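Local structure of penicillin-binding protein activator LpoB (Salmonella enterica subsp. enterica serovar Typhimurium, 4Q6V) at residues 20-28 and 52-61; 91-102 and 114-122. The protein probably regulates peptidoglycan synthesis as an outer-membrane lipoprotein, represented here by its C-terminal domain, that is essential for the function of penicillin-binding protein 1B, with which it interacts. All coordinates share one frame; numbering follows the deposited sequence.

Interaction 1. Residues 20-28 and 52-61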
ATOM      1  N   VAL A  20     -13.028   7.601   1.865  1.00 25.33           N
ATOM      2  CA  VAL A  20     -12.575   6.230   2.060  1.00 25.52           C
ATOM      3  C   VAL A  20     -13.773   5.388   2.520  1.00 26.95           C
ATOM      4  O   VAL A  20     -14.296   5.568   3.607  1.00 26.81           O
ATOM      5  CB  VAL A  20     -11.416   6.144   3.068  1.00 24.66           C
ATOM      6  CG1 VAL A  20     -10.860   4.723   3.091  1.00 26.24           C
ATOM      7  CG2 VAL A  20     -10.302   7.145   2.750  1.00 24.84           C
ATOM      8  N   THR A  21     -14.215   4.472   1.669  1.00 27.92           N
ATOM      9  CA  THR A  21     -15.316   3.594   1.995  1.00 26.91           C
ATOM     10  C   THR A  21     -14.791   2.205   2.367  1.00 27.76           C
ATOM     11  O   THR A  21     -14.112   1.540   1.585  1.00 25.17           O
ATOM     12  CB  THR A  21     -16.321   3.521   0.853  1.00 29.93           C
ATOM     13  OG1 THR A  21     -15.803   2.697  -0.187  1.00 35.75           O
ATOM     14  CG2 THR A  21     -16.588   4.906   0.239  1.00 25.31           C
ATOM     15  N   ALA A  22     -15.113   1.763   3.584  1.00 26.07           N
ATOM     16  CA  ALA A  22     -14.785   0.421   4.021  1.00 22.73           C
ATOM     17  C   ALA A  22     -15.545  -0.630   3.207  1.00 22.36           C
ATOM     18  O   ALA A  22     -16.675  -0.419   2.768  1.00 22.90           O
ATOM     19  CB  ALA A  22     -15.062   0.255   5.523  1.00 23.14           C
ATOM     20  N   GLY A  23     -14.893  -1.778   2.974  1.00 20.30           N
ATOM     21  CA  GLY A  23     -15.478  -2.894   2.301  1.00 20.26           C
ATOM     22  C   GLY A  23     -15.243  -2.828   0.801  1.00 22.60           C
ATOM     23  O   GLY A  23     -15.770  -3.655   0.054  1.00 22.85           O
ATOM     24  N   SER A  24     -14.491  -1.825   0.348  1.00 23.92           N
ATOM     25  CA  SER A  24     -14.219  -1.647  -1.088  1.00 23.79           C
ATOM     26  C   SER A  24     -12.949  -2.406  -1.471  1.00 23.38           C
ATOM     27  O   SER A  24     -12.289  -3.021  -0.620  1.00 20.47           O
ATOM     28  CB  SER A  24     -14.144  -0.161  -1.442  1.00 27.12           C
ATOM     29  OG  SER A  24     -13.274   0.461  -0.548  1.00 35.01           O
ATOM     30  N   VAL A  25     -12.664  -2.441  -2.764  1.00 20.41           N
ATOM     31  CA  VAL A  25     -11.562  -3.232  -3.262  1.00 19.50           C
ATOM     32  C   VAL A  25     -10.342  -2.306  -3.254  1.00 21.00           C
ATOM     33  O   VAL A  25     -10.326  -1.191  -3.835  1.00 18.14           O
ATOM     34  CB  VAL A  25     -11.855  -3.772  -4.652  1.00 19.30           C
ATOM     35  CG1 VAL A  25     -10.698  -4.642  -5.145  1.00 19.85           C
ATOM     36  CG2 VAL A  25     -13.187  -4.544  -4.677  1.00 19.51           C
ATOM     37  N   LEU A  26      -9.299  -2.775  -2.596  1.00 22.29           N
ATOM     38  CA  LEU A  26      -8.097  -1.950  -2.360  1.00 20.64           C
ATOM     39  C   LEU A  26      -6.901  -2.704  -2.894  1.00 20.21           C
ATOM     40  O   LEU A  26      -6.681  -3.837  -2.534  1.00 20.18           O
ATOM     41  CB  LEU A  26      -7.994  -1.581  -0.894  1.00 21.38           C
ATOM     42  CG  LEU A  26      -6.645  -0.982  -0.471  1.00 22.65           C
ATOM     43  CD1 LEU A  26      -6.473   0.461  -0.941  1.00 22.08           C
ATOM     44  CD2 LEU A  26      -6.560  -1.071   1.040  1.00 22.48           C
ATOM     45  N   LEU A  27      -6.127  -2.071  -3.767  1.00 21.91           N
ATOM     46  CA  LEU A  27      -4.828  -2.535  -4.149  1.00 22.22           C
ATOM     47  C   LEU A  27      -3.705  -2.013  -3.253  1.00 20.54           C
ATOM     48  O   LEU A  27      -3.414  -0.831  -3.217  1.00 19.55           O
ATOM     49  CB  LEU A  27      -4.567  -2.166  -5.620  1.00 24.15           C
ATOM     50  CG  LEU A  27      -3.212  -2.539  -6.201  1.00 26.73           C
ATOM     51  CD1 LEU A  27      -2.842  -3.956  -5.848  1.00 32.84           C
ATOM     52  CD2 LEU A  27      -3.113  -2.293  -7.704  1.00 26.70           C
ATOM     53  N   VAL A  28      -3.061  -2.921  -2.543  1.00 20.53           N
ATOM     54  CA  VAL A  28      -2.018  -2.551  -1.570  1.00 21.01           C
ATOM     55  C   VAL A  28      -0.636  -2.722  -2.199  1.00 22.47           C
ATOM     56  O   VAL A  28      -0.155  -3.844  -2.397  1.00 22.05           O
ATOM     57  CB  VAL A  28      -2.081  -3.449  -0.299  1.00 20.98           C
ATOM     58  CG1 VAL A  28      -0.943  -3.117   0.663  1.00 20.61           C
ATOM     59  CG2 VAL A  28      -3.406  -3.274   0.367  1.00 21.50           C
ATOM     60  N   LEU A  52      -5.221  -3.862   7.147  1.00 28.74           N
ATOM     61  CA  LEU A  52      -6.249  -3.376   6.243  1.00 25.70           C
ATOM     62  C   LEU A  52      -7.427  -4.320   6.088  1.00 28.34           C
ATOM     63  O   LEU A  52      -8.575  -3.849   5.976  1.00 30.14           O
ATOM     64  CB  LEU A  52      -5.623  -3.119   4.885  1.00 23.89           C
ATOM     65  CG  LEU A  52      -4.662  -1.942   4.846  1.00 22.18           C
ATOM     66  CD1 LEU A  52      -3.800  -2.004   3.609  1.00 20.93           C
ATOM     67  CD2 LEU A  52      -5.400  -0.621   4.932  1.00 22.19           C
ATOM     68  N   ALA A  53      -7.142  -5.630   6.041  1.00 28.18           N
ATOM     69  CA  ALA A  53      -8.163  -6.665   5.982  1.00 29.61           C
ATOM     70  C   ALA A  53      -8.971  -6.792   7.264  1.00 37.01           C
ATOM     71  O   ALA A  53     -10.108  -7.239   7.202  1.00 45.96           O
ATOM     72  CB  ALA A  53      -7.549  -8.018   5.660  1.00 30.03           C
ATOM     73  N   ASN A  54      -8.399  -6.390   8.396  1.00 39.25           N
ATOM     74  CA  ASN A  54      -9.026  -6.549   9.705  1.00 47.66           C
ATOM     75  C   ASN A  54      -9.770  -5.290  10.105  1.00 51.06           C
ATOM     76  O   ASN A  54     -10.901  -5.375  10.583  1.00 52.89           O
ATOM     77  CB  ASN A  54      -7.977  -6.911  10.784  1.00 50.41           C
ATOM     78  CG  ASN A  54      -7.362  -8.294  10.575  1.00 53.97           C
ATOM     79  OD1 ASN A  54      -7.822  -9.108   9.765  1.00 57.97           O
ATOM     80  ND2 ASN A  54      -6.298  -8.582  11.312  1.00 59.35           N
ATOM     81  N   ASN A  55      -9.128  -4.135   9.929  1.00 48.47           N
ATOM     82  CA  ASN A  55      -9.802  -2.847  10.120  1.00 57.52           C
ATOM     83  C   ASN A  55     -10.329  -2.279   8.807  1.00 53.80           C
ATOM     84  O   ASN A  55      -9.573  -2.007   7.881  1.00 63.85           O
ATOM     85  CB  ASN A  55      -8.899  -1.809  10.792  1.00 64.42           C
ATOM     86  CG  ASN A  55      -8.248  -2.316  12.068  1.00 68.90           C
ATOM     87  OD1 ASN A  55      -7.070  -2.037  12.304  1.00 66.20           O
ATOM     88  ND2 ASN A  55      -8.996  -3.054  12.897  1.00 72.93           N
ATOM     89  N   GLY A  56     -11.640  -2.114   8.725  1.00 46.37           N
ATOM     90  CA  GLY A  56     -12.243  -1.522   7.535  1.00 47.22           C
ATOM     91  C   GLY A  56     -12.496  -2.481   6.387  1.00 43.37           C
ATOM     92  O   GLY A  56     -12.954  -2.034   5.329  1.00 42.67           O
ATOM     93  N   LYS A  57     -12.200  -3.775   6.584  1.00 38.31           N
ATOM     94  CA  LYS A  57     -12.866  -4.895   5.914  1.00 35.35           C
ATOM     95  C   LYS A  57     -12.757  -4.749   4.373  1.00 35.25           C
ATOM     96  O   LYS A  57     -13.593  -5.290   3.635  1.00 37.34           O
ATOM     97  CB  LYS A  57     -14.332  -5.019   6.356  1.00 39.24           C
ATOM     98  CG  LYS A  57     -15.381  -4.344   5.442  1.00 47.75           C
ATOM     99  CD  LYS A  57     -16.849  -4.398   5.915  1.00 48.40           C
ATOM    100  CE  LYS A  57     -17.534  -3.045   5.952  1.00 45.69           C
ATOM    101  NZ  LYS A  57     -17.618  -2.506   7.345  1.00 47.59           N
ATOM    102  N   PHE A  58     -11.714  -4.059   3.885  1.00 27.96           N
ATOM    103  CA  PHE A  58     -11.434  -4.022   2.461  1.00 25.79           C
ATOM    104  C   PHE A  58     -11.320  -5.428   1.905  1.00 24.03           C
ATOM    105  O   PHE A  58     -10.887  -6.327   2.603  1.00 26.24           O
ATOM    106  CB  PHE A  58     -10.124  -3.295   2.166  1.00 25.80           C
ATOM    107  CG  PHE A  58     -10.090  -1.872   2.621  1.00 24.89           C
ATOM    108  CD1 PHE A  58     -10.722  -0.880   1.885  1.00 24.97           C
ATOM    109  CD2 PHE A  58      -9.424  -1.534   3.802  1.00 24.78           C
ATOM    110  CE1 PHE A  58     -10.698   0.434   2.311  1.00 23.84           C
ATOM    111  CE2 PHE A  58      -9.378  -0.231   4.218  1.00 26.93           C
ATOM    112  CZ  PHE A  58     -10.027   0.763   3.477  1.00 26.98           C
ATOM    113  N   THR A  59     -11.717  -5.608   0.664  1.00 22.73           N
ATOM    114  CA  THR A  59     -11.282  -6.727  -0.153  1.00 22.48           C
ATOM    115  C   THR A  59      -9.998  -6.326  -0.799  1.00 21.10           C
ATOM    116  O   THR A  59      -9.967  -5.366  -1.560  1.00 20.31           O
ATOM    117  CB  THR A  59     -12.299  -7.018  -1.271  1.00 23.60           C
ATOM    118  OG1 THR A  59     -13.500  -7.425  -0.653  1.00 27.68           O
ATOM    119  CG2 THR A  59     -11.815  -8.153  -2.164  1.00 23.19           C
ATOM    120  N   LEU A  60      -8.938  -7.055  -0.474  1.00 21.17           N
ATOM    121  CA  LEU A  60      -7.622  -6.847  -1.040  1.00 22.42           C
ATOM    122  C   LEU A  60      -7.414  -7.591  -2.355  1.00 21.79           C
ATOM    123  O   LEU A  60      -7.810  -8.760  -2.519  1.00 21.75           O
ATOM    124  CB  LEU A  60      -6.520  -7.190  -0.032  1.00 23.89           C
ATOM    125  CG  LEU A  60      -6.569  -6.538   1.346  1.00 24.86           C
ATOM    126  CD1 LEU A  60      -5.363  -6.973   2.152  1.00 25.28           C
ATOM    127  CD2 LEU A  60      -6.647  -5.026   1.255  1.00 23.50           C
ATOM    128  N   VAL A  61      -6.778  -6.907  -3.306  1.00 22.14           N
ATOM    129  CA  VAL A  61      -6.322  -7.590  -4.526  1.00 19.87           C
ATOM    130  C   VAL A  61      -5.244  -8.534  -4.082  1.00 21.41           C
ATOM    131  O   VAL A  61      -4.395  -8.142  -3.279  1.00 21.37           O
ATOM    132  CB  VAL A  61      -5.840  -6.597  -5.577  1.00 20.02           C
ATOM    133  CG1 VAL A  61      -5.497  -7.304  -6.858  1.00 21.11           C
ATOM    134  CG2 VAL A  61      -6.920  -5.530  -5.841  1.00 19.28           C
TER
HETATM  135  O   HOH W   1      -3.060  -5.731  -3.193  1.00 20.93           O

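Interaction 2. Residues 91-102 and 114-122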
ATOM      1  N   ALA A  91      -4.732  -1.322 -11.427  1.00 18.71           N
ATOM      2  CA  ALA A  91      -5.920  -1.163 -10.603  1.00 16.85           C
ATOM      3  C   ALA A  91      -7.143  -1.321 -11.454  1.00 18.83           C
ATOM      4  O   ALA A  91      -8.125  -1.971 -11.049  1.00 20.25           O
ATOM      5  CB  ALA A  91      -5.888   0.194  -9.939  1.00 17.71           C
ATOM      6  N   ARG A  92      -7.119  -0.776 -12.672  1.00 19.12           N
ATOM      7  CA  ARG A  92      -8.312  -0.831 -13.552  1.00 23.18           C
ATOM      8  C   ARG A  92      -8.632  -2.230 -14.057  1.00 23.40           C
ATOM      9  O   ARG A  92      -9.810  -2.627 -14.096  1.00 21.58           O
ATOM     10  CB  ARG A  92      -8.155   0.141 -14.717  1.00 27.33           C
ATOM     11  CG  ARG A  92      -8.116   1.604 -14.282  1.00 34.16           C
ATOM     12  CD  ARG A  92      -8.598   2.540 -15.394  1.00 42.20           C
ATOM     13  NE  ARG A  92      -8.867   3.903 -14.908  1.00 48.36           N
ATOM     14  CZ  ARG A  92      -8.058   4.946 -15.095  1.00 56.45           C
ATOM     15  NH1 ARG A  92      -6.910   4.842 -15.770  1.00 57.67           N
ATOM     16  NH2 ARG A  92      -8.404   6.129 -14.601  1.00 59.82           N
ATOM     17  N   ASN A  93      -7.582  -2.987 -14.389  1.00 22.46           N
ATOM     18  CA  ASN A  93      -7.753  -4.375 -14.780  1.00 24.24           C
ATOM     19  C   ASN A  93      -8.348  -5.237 -13.700  1.00 24.21           C
ATOM     20  O   ASN A  93      -9.140  -6.101 -14.041  1.00 29.24           O
ATOM     21  CB  ASN A  93      -6.433  -4.991 -15.269  1.00 27.84           C
ATOM     22  CG  ASN A  93      -6.384  -5.182 -16.778  1.00 33.87           C
ATOM     23  OD1 ASN A  93      -5.756  -6.121 -17.287  1.00 32.92           O
ATOM     24  ND2 ASN A  93      -7.060  -4.296 -17.514  1.00 33.33           N
ATOM     25  N   VAL A  94      -7.980  -5.011 -12.437  1.00 22.72           N
ATOM     26  CA  VAL A  94      -8.374  -5.882 -11.316  1.00 21.58           C
ATOM     27  C   VAL A  94      -9.617  -5.431 -10.563  1.00 22.06           C
ATOM     28  O   VAL A  94     -10.063  -6.105  -9.618  1.00 21.95           O
ATOM     29  CB  VAL A  94      -7.222  -6.059 -10.298  1.00 21.82           C
ATOM     30  CG1 VAL A  94      -6.048  -6.731 -10.996  1.00 21.95           C
ATOM     31  CG2 VAL A  94      -6.785  -4.729  -9.637  1.00 19.59           C
ATOM     32  N   GLY A  95     -10.136  -4.266 -10.939  1.00 22.12           N
ATOM     33  CA  GLY A  95     -11.331  -3.730 -10.329  1.00 23.40           C
ATOM     34  C   GLY A  95     -11.164  -3.000  -8.991  1.00 22.28           C
ATOM     35  O   GLY A  95     -12.073  -2.934  -8.159  1.00 22.32           O
ATOM     36  N   ALA A  96      -9.997  -2.396  -8.771  1.00 19.57           N
ATOM     37  CA  ALA A  96      -9.718  -1.745  -7.478  1.00 16.51           C
ATOM     38  C   ALA A  96     -10.219  -0.317  -7.514  1.00 17.40           C
ATOM     39  O   ALA A  96     -10.067   0.366  -8.548  1.00 19.32           O
ATOM     40  CB  ALA A  96      -8.233  -1.791  -7.214  1.00 15.24           C
ATOM     41  N   GLN A  97     -10.843   0.122  -6.433  1.00 15.50           N
ATOM     42  CA  GLN A  97     -11.293   1.515  -6.285  1.00 18.30           C
ATOM     43  C   GLN A  97     -10.172   2.425  -5.765  1.00 18.17           C
ATOM     44  O   GLN A  97     -10.123   3.625  -6.095  1.00 17.14           O
ATOM     45  CB  GLN A  97     -12.505   1.542  -5.354  1.00 22.99           C
ATOM     46  CG  GLN A  97     -13.160   2.922  -5.197  1.00 31.03           C
ATOM     47  CD  GLN A  97     -14.400   2.892  -4.293  1.00 34.93           C
ATOM     48  OE1 GLN A  97     -14.874   1.820  -3.875  1.00 41.12           O
ATOM     49  NE2 GLN A  97     -14.944   4.061  -4.012  1.00 32.72           N
ATOM     50  N   TYR A  98      -9.268   1.871  -4.959  1.00 16.20           N
ATOM     51  CA  TYR A  98      -8.164   2.576  -4.380  1.00 15.92           C
ATOM     52  C   TYR A  98      -6.835   1.888  -4.600  1.00 17.52           C
ATOM     53  O   TYR A  98      -6.754   0.660  -4.736  1.00 15.31           O
ATOM     54  CB  TYR A  98      -8.377   2.750  -2.871  1.00 17.21           C
ATOM     55  CG  TYR A  98      -9.685   3.364  -2.431  1.00 17.96           C
ATOM     56  CD1 TYR A  98      -9.882   4.743  -2.460  1.00 19.33           C
ATOM     57  CD2 TYR A  98     -10.713   2.577  -1.973  1.00 19.00           C
ATOM     58  CE1 TYR A  98     -11.079   5.303  -2.039  1.00 19.23           C
ATOM     59  CE2 TYR A  98     -11.909   3.119  -1.565  1.00 18.69           C
ATOM     60  CZ  TYR A  98     -12.091   4.477  -1.586  1.00 19.72           C
ATOM     61  OH  TYR A  98     -13.302   4.988  -1.170  1.00 19.70           O
ATOM     62  N   VAL A  99      -5.780   2.712  -4.645  1.00 17.06           N
ATOM     63  CA  VAL A  99      -4.422   2.211  -4.537  1.00 15.18           C
ATOM     64  C   VAL A  99      -3.733   2.795  -3.326  1.00 14.20           C
ATOM     65  O   VAL A  99      -3.757   4.034  -3.097  1.00 12.95           O
ATOM     66  CB  VAL A  99      -3.597   2.495  -5.818  1.00 14.84           C
ATOM     67  CG1 VAL A  99      -2.143   2.242  -5.580  1.00 14.92           C
ATOM     68  CG2 VAL A  99      -4.064   1.638  -6.960  1.00 15.13           C
ATOM     69  N   LEU A 100      -3.094   1.930  -2.548  1.00 13.96           N
ATOM     70  CA  LEU A 100      -2.321   2.385  -1.392  1.00 14.66           C
ATOM     71  C   LEU A 100      -0.820   2.279  -1.623  1.00 14.73           C
ATOM     72  O   LEU A 100      -0.297   1.161  -1.828  1.00 13.20           O
ATOM     73  CB  LEU A 100      -2.768   1.662  -0.117  1.00 15.19           C
ATOM     74  CG  LEU A 100      -2.061   2.087   1.173  1.00 14.92           C
ATOM     75  CD1 LEU A 100      -2.327   3.519   1.514  1.00 16.12           C
ATOM     76  CD2 LEU A 100      -2.582   1.209   2.299  1.00 16.17           C
ATOM     77  N   TYR A 101      -0.160   3.433  -1.618  1.00 15.39           N
ATOM     78  CA  TYR A 101       1.283   3.445  -1.622  1.00 17.29           C
ATOM     79  C   TYR A 101       1.840   3.599  -0.221  1.00 18.52           C
ATOM     80  O   TYR A 101       1.265   4.345   0.558  1.00 20.78           O
ATOM     81  CB  TYR A 101       1.799   4.540  -2.529  1.00 18.44           C
ATOM     82  CG  TYR A 101       1.223   4.576  -3.928  1.00 19.47           C
ATOM     83  CD1 TYR A 101       1.786   3.832  -4.960  1.00 22.37           C
ATOM     84  CD2 TYR A 101       0.165   5.438  -4.228  1.00 21.63           C
ATOM     85  CE1 TYR A 101       1.292   3.893  -6.256  1.00 21.55           C
ATOM     86  CE2 TYR A 101      -0.329   5.529  -5.530  1.00 22.69           C
ATOM     87  CZ  TYR A 101       0.242   4.763  -6.523  1.00 23.20           C
ATOM     88  OH  TYR A 101      -0.283   4.821  -7.800  1.00 27.49           O
ATOM     89  N   SER A 102       2.950   2.932   0.072  1.00 20.20           N
ATOM     90  CA  SER A 102       3.697   3.119   1.309  1.00 21.42           C
ATOM     91  C   SER A 102       5.209   2.903   1.136  1.00 20.96           C
ATOM     92  O   SER A 102       5.673   2.162   0.237  1.00 19.95           O
ATOM     93  CB  SER A 102       3.086   2.222   2.408  1.00 21.29           C
ATOM     94  OG  SER A 102       3.211   0.883   2.065  1.00 26.52           O
ATOM     95  N   GLN A 114       5.568   6.391   5.532  1.00 23.23           N
ATOM     96  CA  GLN A 114       4.633   7.314   4.896  1.00 25.76           C
ATOM     97  C   GLN A 114       3.716   6.539   3.978  1.00 23.89           C
ATOM     98  O   GLN A 114       4.148   5.587   3.328  1.00 20.44           O
ATOM     99  CB  GLN A 114       5.369   8.424   4.142  1.00 30.13           C
ATOM    100  CG  GLN A 114       6.089   9.370   5.096  1.00 38.86           C
ATOM    101  CD  GLN A 114       7.254  10.141   4.496  1.00 46.46           C
ATOM    102  OE1 GLN A 114       7.789   9.771   3.451  1.00 53.44           O
ATOM    103  NE2 GLN A 114       7.668  11.215   5.173  1.00 48.54           N
HETATM  104  N   MSE A 115       2.459   6.955   3.955  1.00 23.27           N
HETATM  105  CA  MSE A 115       1.448   6.219   3.165  1.00 27.55           C
HETATM  106  C   MSE A 115       0.607   7.213   2.423  1.00 24.45           C
HETATM  107  O   MSE A 115       0.412   8.332   2.856  1.00 25.14           O
HETATM  108  CB  MSE A 115       0.567   5.370   4.081  1.00 31.70           C
HETATM  109  CG  MSE A 115       1.336   4.193   4.665  1.00 35.79           C
HETATM  110 SE   MSE A 115       0.171   2.958   5.685  1.00 49.07          SE
HETATM  111  CE  MSE A 115      -0.903   4.343   6.529  1.00 43.96           C
ATOM    112  N   GLN A 116       0.120   6.826   1.247  1.00 24.83           N
ATOM    113  CA  GLN A 116      -0.803   7.641   0.489  1.00 24.52           C
ATOM    114  C   GLN A 116      -1.881   6.804  -0.213  1.00 20.55           C
ATOM    115  O   GLN A 116      -1.593   5.739  -0.773  1.00 21.54           O
ATOM    116  CB  GLN A 116      -0.022   8.441  -0.517  1.00 28.79           C
ATOM    117  CG  GLN A 116       1.356   8.858  -0.016  1.00 32.25           C
ATOM    118  CD  GLN A 116       2.218   9.125  -1.189  1.00 38.14           C
ATOM    119  OE1 GLN A 116       1.981  10.130  -1.885  1.00 36.74           O
ATOM    120  NE2 GLN A 116       3.192   8.240  -1.427  1.00 38.69           N
ATOM    121  N   LEU A 117      -3.115   7.288  -0.170  1.00 18.37           N
ATOM    122  CA  LEU A 117      -4.241   6.578  -0.780  1.00 16.46           C
ATOM    123  C   LEU A 117      -4.768   7.277  -2.011  1.00 17.18           C
ATOM    124  O   LEU A 117      -5.315   8.415  -1.921  1.00 16.65           O
ATOM    125  CB  LEU A 117      -5.356   6.395   0.244  1.00 16.98           C
ATOM    126  CG  LEU A 117      -6.529   5.545  -0.214  1.00 19.04           C
ATOM    127  CD1 LEU A 117      -6.125   4.086  -0.267  1.00 20.42           C
ATOM    128  CD2 LEU A 117      -7.690   5.787   0.724  1.00 21.48           C
HETATM  129  N   MSE A 118      -4.684   6.588  -3.149  1.00 16.13           N
HETATM  130  CA  MSE A 118      -5.069   7.153  -4.438  1.00 17.46           C
HETATM  131  C   MSE A 118      -6.411   6.627  -4.858  1.00 16.48           C
HETATM  132  O   MSE A 118      -6.650   5.421  -4.945  1.00 17.15           O
HETATM  133  CB  MSE A 118      -3.969   6.872  -5.479  1.00 17.72           C
HETATM  134  CG  MSE A 118      -4.403   7.307  -6.844  1.00 21.84           C
HETATM  135 SE   MSE A 118      -2.927   7.273  -8.118  1.00 27.41          SE
HETATM  136  CE  MSE A 118      -3.109   5.373  -8.578  1.00 27.59           C
ATOM    137  N   LEU A 119      -7.340   7.523  -5.149  1.00 17.75           N
ATOM    138  CA  LEU A 119      -8.594   7.167  -5.860  1.00 18.56           C
ATOM    139  C   LEU A 119      -8.338   6.815  -7.315  1.00 18.47           C
ATOM    140  O   LEU A 119      -7.834   7.654  -8.072  1.00 17.24           O
ATOM    141  CB  LEU A 119      -9.595   8.313  -5.771  1.00 21.78           C
ATOM    142  CG  LEU A 119     -11.050   8.030  -6.191  1.00 25.19           C
ATOM    143  CD1 LEU A 119     -11.743   7.130  -5.159  1.00 26.59           C
ATOM    144  CD2 LEU A 119     -11.815   9.350  -6.357  1.00 26.95           C
ATOM    145  N   VAL A 120      -8.651   5.569  -7.698  1.00 19.50           N
ATOM    146  CA  VAL A 120      -8.316   5.073  -9.023  1.00 21.90           C
ATOM    147  C   VAL A 120      -9.022   5.855 -10.127  1.00 21.33           C
ATOM    148  O   VAL A 120      -8.407   6.336 -11.075  1.00 21.86           O
ATOM    149  CB  VAL A 120      -8.594   3.538  -9.165  1.00 21.10           C
ATOM    150  CG1 VAL A 120      -8.489   3.079 -10.601  1.00 20.74           C
ATOM    151  CG2 VAL A 120      -7.621   2.763  -8.289  1.00 19.81           C
ATOM    152  N   GLN A 121     -10.322   6.013  -9.950  1.00 24.74           N
ATOM    153  CA  GLN A 121     -11.150   6.747 -10.894  1.00 28.01           C
ATOM    154  C   GLN A 121     -10.495   7.999 -11.463  1.00 23.35           C
ATOM    155  O   GLN A 121     -10.524   8.231 -12.669  1.00 20.09           O
ATOM    156  CB  GLN A 121     -12.500   7.066 -10.243  1.00 37.87           C
ATOM    157  CG  GLN A 121     -13.415   7.921 -11.106  1.00 48.69           C
ATOM    158  CD  GLN A 121     -14.166   7.101 -12.106  1.00 56.24           C
ATOM    159  OE1 GLN A 121     -15.394   7.035 -12.037  1.00 64.35           O
ATOM    160  NE2 GLN A 121     -13.433   6.466 -13.024  1.00 62.93           N
ATOM    161  N   THR A 122      -9.893   8.806 -10.605  1.00 20.94           N
ATOM    162  CA  THR A 122      -9.469  10.148 -10.958  1.00 20.73           C
ATOM    163  C   THR A 122      -7.962  10.366 -10.850  1.00 23.08           C
ATOM    164  O   THR A 122      -7.422  11.326 -11.382  1.00 22.97           O
ATOM    165  CB  THR A 122     -10.142  11.192 -10.063  1.00 21.29           C
ATOM    166  OG1 THR A 122      -9.727  11.033  -8.696  1.00 24.17           O
ATOM    167  CG2 THR A 122     -11.649  11.012 -10.171  1.00 20.13           C
TER
HETATM  168  O   HOH W   2     -12.027   4.934  -7.911  1.00 15.40           O

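Interaction 1. Residues 20-28 and 52-61
The Phe58 ring meets Leu26 over one face: CD2 of Leu26 stands 4.1 Å from the centroid of the Phe58 ring and 16° off its normal, a CH-pi contact displaced toward the rim. Gly56 O lies beyond the opposite face, and Ser24 O is at the edge in the ring plane, with CG1 of Val20 also at the edge, close to CZ. The ring reaches these neighbours because CG of Phe58 is anti to the carbonyl carbon (chi1 -60°), while Met14 and Leu15 of helix 3-15 add further packing.

CD2 of Leu26 is shared, since it also touches Leu52 CD1 and Leu60 CD2. Beside it, Val28 and Leu52 meet tip to tip, with Val28 CG2 3.5 Å from Leu52 CD1. On the face that carries Val25 and Thr59, Val25 CG1 meets Val61 CG2 at about a right angle, 3.9 Å away.

The backbones pair in parallel. Thr59 N donates to Ser24 O at 2.9 Å, Leu26 N to Thr59 O over a straighter path (161° at the hydrogen), and Val61 N to Leu26 O at 3.2 Å. Past the last of these, a water accepts from Val28 N and donates to Val61 O, continuing the link between the backbones. At the other end, within the type II turn from Thr21 to Ser24, Ser24 OG donates to Thr21 O, a bond modelled as unusually short at 2.5 Å. Gly23 fits this turn with its positive phi, and its N makes a weak bond to Gly56 O; Lys57 CG packs tightly on its CA, at 3.5 Å.

Parallel bridges Val25-Thr59 and Leu26-Leu60, with helix 41-54 between the strands in sequence, identify a beta-alpha-beta crossover that places edge strand 59-60 beside strand 25-35.

Interaction 2. Residues 91-102 and 114-122
Val99 and Met118 form a hydrogen-bonded antiparallel pair: Met118 N reaches Val99 O at 2.7 Å, almost straight at 179°, and Val99 N returns a bond to Met118 O. Tyr101 and Gln116 repeat the exchange. Val120 N donates to Gln97 O at 2.9 Å; a water bridges the same oxygen to Gln121 N.

Among apolar contacts, Leu119 CD1 lies 3.7 Å from Tyr98 CE1, and Leu117 CD1 touches Tyr98 CB. Val120 CG2 packs on Ala91 CB at 3.5 Å and on Val99 CG2, joining the helix end to the hairpin.

Met118, a selenomethionine, makes a Met-aromatic contact at the edge of Tyr101, its SE 5.3 Å from the ring centroid. Tyr101 OH is a buried hydroxyl with no polar partner in the model. Val99 CG1 lies over one face of that ring.

Segments 98-102 and 114-119 run at 163° to each other, nearly antiparallel, as parts of the hairpin of strands 98-106 and 112-119. Strand 25-35 flanks the first and 125-132 the second; helix 84-94 packs on Tyr101 and Met118, while Leu26 and Val20 meet Leu117 on the other face.

Overall arrangement
Both contacts belong to one mixed sheet, their centres 11 Å apart, and are joined by backbone bonds where strand 25-35 lies beside strand 98-106: Leu100 N sits 2.9 Å from Leu27 O, and Gln97 N 3.0 Å from Val25 O, both probable hydrogen bonds. Interaction 1 is parallel and lies at the sheet margin, with two bridges between strands; interaction 2 is antiparallel, has five, and lies nearer the chain centre (8 Å against 11 Å). Each is partly buried. Apolar packing accompanies the pairing in both: interaction 1 packs Leu26 against Phe58, Leu52 and Leu60; interaction 2 around Tyr98, oppositely facing Tyr101, and Val120. Tyr98 OH links back through bonds to Gly19 O and Thr21 N.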